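Local coordinates for endoribonuclease L-PSP/chorismate mutase-like domain-containing protein (Shewanella oneidensis, PDB 2OTM) that is of unknown function but belongs to the YjgF/chorismate mutase-like family and may act as an endoribonuclease, at residues Ile32-Met38 with Leu150-Leu154; Lys49-Gln53 with Ala67-Leu71; Gly54-Ala58 with Leu100-Cys106. All coordinates share one frame. Numbering follows the deposited sequence.

Contact 1: residues Ile32-Met38 with Leu150-Leu154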
# COMPACT_ATOMS: atom_id res chain seq x y z
N ILE B 32 -10.03 -12.75 -2.75
CA ILE B 32 -11.36 -12.16 -2.62
C ILE B 32 -11.74 -12.18 -1.14
O ILE B 32 -11.57 -13.21 -0.45
CB ILE B 32 -12.44 -12.89 -3.46
CG1 ILE B 32 -12.11 -12.84 -4.95
CG2 ILE B 32 -13.85 -12.27 -3.24
CD1 ILE B 32 -13.02 -13.67 -5.87
N VAL B 33 -12.20 -11.03 -0.64
CA VAL B 33 -12.77 -10.91 0.70
C VAL B 33 -14.10 -10.19 0.52
O VAL B 33 -14.18 -9.08 -0.01
CB VAL B 33 -11.84 -10.17 1.70
CG1 VAL B 33 -11.48 -8.77 1.20
CG2 VAL B 33 -12.49 -10.10 3.06
N GLY B 34 -15.18 -10.87 0.88
CA GLY B 34 -16.49 -10.33 0.64
C GLY B 34 -16.73 -10.08 -0.82
O GLY B 34 -16.67 -11.00 -1.63
N SER B 35 -16.96 -8.82 -1.15
CA SER B 35 -17.19 -8.39 -2.53
C SER B 35 -15.93 -7.75 -3.16
O SER B 35 -16.01 -7.24 -4.27
CB SER B 35 -18.32 -7.38 -2.54
OG SER B 35 -17.91 -6.18 -1.88
N GLN B 36 -14.79 -7.83 -2.48
CA GLN B 36 -13.57 -7.15 -2.91
C GLN B 36 -12.58 -8.16 -3.47
O GLN B 36 -12.18 -9.07 -2.78
CB GLN B 36 -12.95 -6.41 -1.72
CG GLN B 36 -13.84 -5.31 -1.20
CD GLN B 36 -13.40 -4.75 0.13
OE1 GLN B 36 -14.16 -4.74 1.07
NE2 GLN B 36 -12.16 -4.28 0.22
N LEU B 37 -12.25 -7.98 -4.74
CA LEU B 37 -11.29 -8.80 -5.46
C LEU B 37 -10.03 -7.97 -5.66
O LEU B 37 -10.11 -6.83 -6.13
CB LEU B 37 -11.90 -9.16 -6.81
CG LEU B 37 -11.05 -9.83 -7.90
CD1 LEU B 37 -10.55 -11.16 -7.48
CD2 LEU B 37 -11.92 -10.00 -9.14
N MSE B 38 -8.88 -8.51 -5.28
CA MSE B 38 -7.64 -7.76 -5.38
C MSE B 38 -6.56 -8.62 -6.02
O MSE B 38 -6.41 -9.79 -5.68
CB MSE B 38 -7.21 -7.27 -4.01
CG MSE B 38 -7.01 -8.35 -3.00
SE MSE B 38 -7.04 -7.59 -1.25
CE MSE B 38 -8.85 -7.11 -1.11
N LEU B 150 -4.70 -3.97 -8.98
CA LEU B 150 -6.09 -3.51 -9.12
C LEU B 150 -6.96 -4.12 -8.02
O LEU B 150 -6.68 -5.20 -7.52
CB LEU B 150 -6.65 -3.91 -10.46
CG LEU B 150 -6.01 -3.30 -11.71
CD1 LEU B 150 -6.79 -3.73 -12.92
CD2 LEU B 150 -5.94 -1.80 -11.63
N PHE B 151 -7.99 -3.37 -7.66
CA PHE B 151 -8.96 -3.77 -6.65
C PHE B 151 -10.35 -3.50 -7.27
O PHE B 151 -10.62 -2.39 -7.76
CB PHE B 151 -8.82 -2.91 -5.42
CG PHE B 151 -7.47 -2.99 -4.75
CD1 PHE B 151 -6.39 -2.28 -5.26
CD2 PHE B 151 -7.28 -3.74 -3.63
CE1 PHE B 151 -5.15 -2.35 -4.66
CE2 PHE B 151 -6.03 -3.81 -3.02
CZ PHE B 151 -4.98 -3.12 -3.54
N ALA B 152 -11.21 -4.53 -7.25
CA ALA B 152 -12.49 -4.50 -7.92
C ALA B 152 -13.57 -4.92 -6.95
O ALA B 152 -13.34 -5.75 -6.08
CB ALA B 152 -12.50 -5.41 -9.14
N GLU B 153 -14.75 -4.34 -7.14
CA GLU B 153 -15.96 -4.71 -6.42
C GLU B 153 -16.82 -5.59 -7.31
O GLU B 153 -17.05 -5.25 -8.47
CB GLU B 153 -16.77 -3.46 -6.03
CG GLU B 153 -17.92 -3.78 -5.11
CD GLU B 153 -18.82 -2.59 -4.80
OE1 GLU B 153 -18.64 -1.49 -5.35
OE2 GLU B 153 -19.75 -2.81 -4.01
N LEU B 154 -17.25 -6.73 -6.77
CA LEU B 154 -18.13 -7.66 -7.47
C LEU B 154 -19.53 -7.58 -6.88
O LEU B 154 -20.48 -8.15 -7.43
CB LEU B 154 -17.61 -9.07 -7.31
CG LEU B 154 -16.17 -9.34 -7.75
CD1 LEU B 154 -15.75 -10.67 -7.17
CD2 LEU B 154 -16.05 -9.29 -9.27
OXT LEU B 154 -19.71 -6.98 -5.80
O HOH W 1 -19.27 -3.92 -1.11
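A two-residue β-hairpin whose second strand also pairs with the C-terminal strand shows antiparallel sheet growth. V33-Q36 form its type II' turn, with G34 at positive phi. Strands 36-38 and 150-153 run antiparallel, 159° between their N-to-C directions, with axes 4.6 Å apart at closest. L37 and A152 are a hydrogen-bonded pair, L37 N to A152 O and A152 N to L37 O both 2.8 Å, and L154 N to S35 O (2.8 Å) extends the pairing. A water bridges S35 OG (2.7 Å) and E153 OE2 (3.1 Å, water donating), while E153 OE1 bonds to Q92. On one face selenomethionine M38 sets CB 3.6 Å from F151 CD2, and M38 SE lies 5.5 Å from the F151 ring centroid, an oblique Met-aromatic contact. There Q36 hydrogen-bonds to Q36 of the second subunit, and F151 packs on R95 of the second subunit. On the opposite face L37 rests on L80 and A83 of helix 62-84, while strand 92-100 flanks the C-terminal strand.

Contact 2: residues Lys49-Gln53 with Ala67-Leu71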
# COMPACT_ATOMS: atom_id res chain seq x y z
N LYS B 49 7.07 -11.84 -22.66
CA LYS B 49 8.32 -11.09 -22.46
C LYS B 49 8.07 -9.84 -21.61
O LYS B 49 7.16 -9.09 -21.89
CB LYS B 49 8.90 -10.67 -23.80
CG LYS B 49 9.47 -11.84 -24.62
N LEU B 50 8.91 -9.61 -20.61
CA LEU B 50 8.82 -8.41 -19.79
C LEU B 50 9.40 -7.29 -20.61
O LEU B 50 10.60 -7.25 -20.87
CB LEU B 50 9.58 -8.59 -18.48
CG LEU B 50 9.47 -7.41 -17.52
CD1 LEU B 50 8.01 -7.14 -17.23
CD2 LEU B 50 10.29 -7.67 -16.25
N LEU B 51 8.54 -6.40 -21.06
CA LEU B 51 8.91 -5.47 -22.12
C LEU B 51 9.71 -4.27 -21.64
O LEU B 51 10.46 -3.70 -22.42
CB LEU B 51 7.68 -5.05 -22.88
CG LEU B 51 7.72 -5.01 -24.39
CD1 LEU B 51 8.09 -6.39 -24.96
CD2 LEU B 51 6.34 -4.56 -24.88
N TYR B 52 9.55 -3.92 -20.38
CA TYR B 52 10.20 -2.73 -19.79
C TYR B 52 10.96 -3.09 -18.53
O TYR B 52 10.37 -3.46 -17.52
CB TYR B 52 9.16 -1.70 -19.45
CG TYR B 52 8.34 -1.26 -20.64
CD1 TYR B 52 8.76 -0.21 -21.42
CD2 TYR B 52 7.18 -1.90 -20.98
CE1 TYR B 52 8.01 0.21 -22.51
CE2 TYR B 52 6.42 -1.50 -22.09
CZ TYR B 52 6.85 -0.44 -22.83
OH TYR B 52 6.12 -0.02 -23.93
N GLN B 53 12.27 -3.00 -18.64
CA GLN B 53 13.15 -3.30 -17.52
C GLN B 53 14.15 -2.21 -17.34
O GLN B 53 15.07 -2.04 -18.14
CB GLN B 53 13.89 -4.60 -17.78
CG GLN B 53 12.98 -5.80 -17.94
CD GLN B 53 13.76 -7.02 -18.35
OE1 GLN B 53 14.66 -7.45 -17.65
NE2 GLN B 53 13.39 -7.61 -19.46
N ALA B 67 3.16 3.89 -21.56
CA ALA B 67 2.91 2.65 -22.33
C ALA B 67 3.12 1.43 -21.44
O ALA B 67 2.35 0.44 -21.50
CB ALA B 67 3.83 2.62 -23.53
N ALA B 68 4.14 1.50 -20.56
CA ALA B 68 4.41 0.39 -19.66
C ALA B 68 3.29 0.17 -18.66
O ALA B 68 2.88 -0.95 -18.42
CB ALA B 68 5.71 0.62 -18.92
N CYS B 69 2.79 1.24 -18.07
CA CYS B 69 1.70 1.12 -17.10
C CYS B 69 0.41 0.68 -17.75
O CYS B 69 -0.41 -0.03 -17.13
CB CYS B 69 1.50 2.41 -16.37
SG CYS B 69 2.90 2.83 -15.27
N ARG B 70 0.23 1.10 -19.00
CA ARG B 70 -0.91 0.63 -19.80
C ARG B 70 -0.81 -0.89 -20.00
O ARG B 70 -1.80 -1.61 -19.83
CB ARG B 70 -0.97 1.39 -21.12
CG ARG B 70 -2.12 1.04 -22.05
CD ARG B 70 -2.08 1.91 -23.32
NE ARG B 70 -3.06 1.49 -24.34
CZ ARG B 70 -4.32 1.94 -24.44
NH1 ARG B 70 -4.81 2.82 -23.60
NH2 ARG B 70 -5.11 1.49 -25.40
N LEU B 71 0.36 -1.39 -20.38
CA LEU B 71 0.54 -2.81 -20.63
C LEU B 71 0.40 -3.64 -19.35
O LEU B 71 -0.23 -4.71 -19.35
CB LEU B 71 1.88 -3.08 -21.31
CG LEU B 71 2.19 -4.49 -21.77
CD1 LEU B 71 1.08 -5.09 -22.67
CD2 LEU B 71 3.58 -4.49 -22.44
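When a loop meets a helix without a hydrogen bond, the fit depends on how the side chains are turned, and Y52 illustrates this well. Its chi1 is m and its chi2 -89°, which carries the ring from the loop to the surface of helix 62-84. There the methyl of A68 lies over one ring face: A68 CB is 3.7 Å from the Y52 ring centroid and only 17° off the ring normal, a CH-pi contact, with A68 CB 3.6 Å from Y52 CD2. L71, in the t,p rotamer, meets the ring at its edge, L71 CD2 being 4.1 Å from Y52 CE2, and A67 CB approaches Y52 OH at 3.5 Å. One methyl of L71 serves two partners, because L51 CD2 also lies 3.7 Å from L71 CD2; L51 makes this contact with a chi1 of -136°, between the usual wells. Q53 holds the loop itself, its NE2 donating to L50 O at 3.1 Å. A67, A68 and L71 fall at positions i, i+1 and i+4, so they share one side of the helix, and L71 N donates to A67 O at 2.9 Å. Y60 meets Y52 edge-to-face, and A68 also packs on C146 of strand 146-153. A68 under the Y52 ring face, a CH-pi contact, joins the loop after strand 49-50 to helix 62-84 of the YjgF-like fold.

Contact 3: residues Gly54-Ala58 with Leu100-Cys106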
# COMPACT_ATOMS: atom_id res chain seq x y z
N GLY B 54 13.98 -1.44 -16.28
CA GLY B 54 14.84 -0.32 -16.04
C GLY B 54 14.10 0.75 -15.26
O GLY B 54 13.16 0.45 -14.55
N GLN B 55 14.52 2.00 -15.44
CA GLN B 55 14.11 3.08 -14.59
C GLN B 55 13.60 4.27 -15.41
O GLN B 55 14.23 4.67 -16.40
CB GLN B 55 15.32 3.52 -13.80
CG GLN B 55 15.07 4.58 -12.77
CD GLN B 55 16.33 4.85 -11.97
OE1 GLN B 55 17.27 5.42 -12.48
NE2 GLN B 55 16.35 4.44 -10.73
N LEU B 56 12.50 4.85 -14.97
CA LEU B 56 11.93 6.04 -15.62
C LEU B 56 12.86 7.23 -15.51
O LEU B 56 13.36 7.55 -14.42
CB LEU B 56 10.60 6.41 -14.96
CG LEU B 56 9.68 7.28 -15.79
CD1 LEU B 56 9.21 6.45 -17.00
CD2 LEU B 56 8.50 7.81 -14.91
N GLY B 57 13.11 7.89 -16.63
CA GLY B 57 14.01 9.02 -16.66
C GLY B 57 15.45 8.67 -16.94
O GLY B 57 16.25 9.55 -17.30
N ALA B 58 15.82 7.41 -16.77
CA ALA B 58 17.17 6.95 -17.08
C ALA B 58 17.17 6.04 -18.34
O ALA B 58 17.91 6.28 -19.30
CB ALA B 58 17.78 6.20 -15.83
N LEU B 100 6.58 2.37 -9.57
CA LEU B 100 7.54 2.59 -10.64
C LEU B 100 8.93 2.73 -10.10
O LEU B 100 9.12 3.24 -9.00
CB LEU B 100 7.20 3.87 -11.43
CG LEU B 100 5.88 3.80 -12.23
CD1 LEU B 100 4.75 4.49 -11.51
CD2 LEU B 100 6.02 4.39 -13.61
N ASN B 101 9.92 2.33 -10.89
CA ASN B 101 11.31 2.67 -10.59
C ASN B 101 11.63 3.95 -11.35
O ASN B 101 11.51 3.97 -12.58
CB ASN B 101 12.26 1.55 -11.04
CG ASN B 101 13.69 1.79 -10.58
OD1 ASN B 101 14.00 2.84 -9.98
ND2 ASN B 101 14.56 0.84 -10.87
N VAL B 102 11.98 5.02 -10.60
CA VAL B 102 12.07 6.38 -11.16
C VAL B 102 13.41 7.00 -10.74
O VAL B 102 13.81 6.95 -9.58
CB VAL B 102 10.86 7.27 -10.70
CG1 VAL B 102 10.91 8.66 -11.32
CG2 VAL B 102 9.54 6.59 -11.04
N HIS B 103 14.10 7.57 -11.72
CA HIS B 103 15.35 8.28 -11.47
C HIS B 103 15.07 9.64 -10.79
O HIS B 103 14.06 10.25 -11.04
CB HIS B 103 16.02 8.53 -12.80
CG HIS B 103 17.40 9.05 -12.65
ND1 HIS B 103 17.69 10.39 -12.74
CD2 HIS B 103 18.57 8.43 -12.37
CE1 HIS B 103 18.99 10.57 -12.56
NE2 HIS B 103 19.54 9.39 -12.34
N GLN B 104 15.99 10.10 -9.96
CA GLN B 104 15.82 11.37 -9.23
C GLN B 104 15.51 12.56 -10.13
O GLN B 104 14.81 13.48 -9.73
CB GLN B 104 17.08 11.68 -8.41
CG GLN B 104 18.37 11.71 -9.22
N SER B 105 16.03 12.55 -11.34
CA SER B 105 15.82 13.68 -12.28
C SER B 105 14.39 13.77 -12.85
O SER B 105 14.11 14.66 -13.65
CB SER B 105 16.79 13.53 -13.46
OG SER B 105 16.49 12.36 -14.23
N CYS B 106 13.51 12.83 -12.48
CA CYS B 106 12.18 12.74 -13.06
C CYS B 106 11.08 12.72 -11.98
O CYS B 106 11.08 11.84 -11.14
CB CYS B 106 12.12 11.48 -13.92
SG CYS B 106 10.53 11.21 -14.67
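Three hydrogen bonds join the two loops, and two of them are backbone to backbone. L56 N donates to N101 O at 2.7 Å and L56 O accepts from H103 N at 2.8 Å, so L56 bonds to the residues on either side of V102, as in a parallel bridge, with the CA atoms of L56 and V102 4.5 Å apart. The register advances the same way along both segments, Q55 beside N101 and G57 beside H103. The third bond is between side chains: Q55 NE2 donates to N101 OD1 at 2.9 Å, while Q55 OE1 sits at the edge of the H103 ring, 3.3 Å from H103 CD2. Beyond the bridge, H103-C106 form a type I turn closed by C106 N to H103 O (3.0 Å); H103 ND1 accepts from S105 N (3.1 Å) and shares a hydrogen bond with S105 OG (2.7 Å). A CB at G57 would clash with C106 CB, and its backbone angles by themselves call for glycine. Apolar packing centres on L56, whose CD2 is 4.0 Å from C106 SG and 4.4 Å from L100 CD2. L56 also touches H109 and A112 of helix 109-124, while V102 packs on V139 of the third subunit. The result is an isolated parallel β bridge between the loop before helix 62-84 and the loop between strand 92-100 and helix 109-124 of the YjgF-like fold.

In the fold
The three contacts differ in burial and chemistry. Contact 1 is buried and repetitive, built from backbone hydrogen bonds between strands; contact 2 lies at the surface and is wholly apolar across its segments; contact 3, partly buried, combines a short backbone bridge with side-chain polarity. The first segments of contacts 2 and 3 adjoin at residues 53 and 54, and the two contacts cross in sequence and touch where C69 SG lies 3.9 Å from L100 CD2. Contact 1 lies on the other side of the chain's centre, about 25 Å from contact 2 between centres, yet helix 62-84 serves both. Other subunits reach contacts 1 and 3, whereas none touches contact 2.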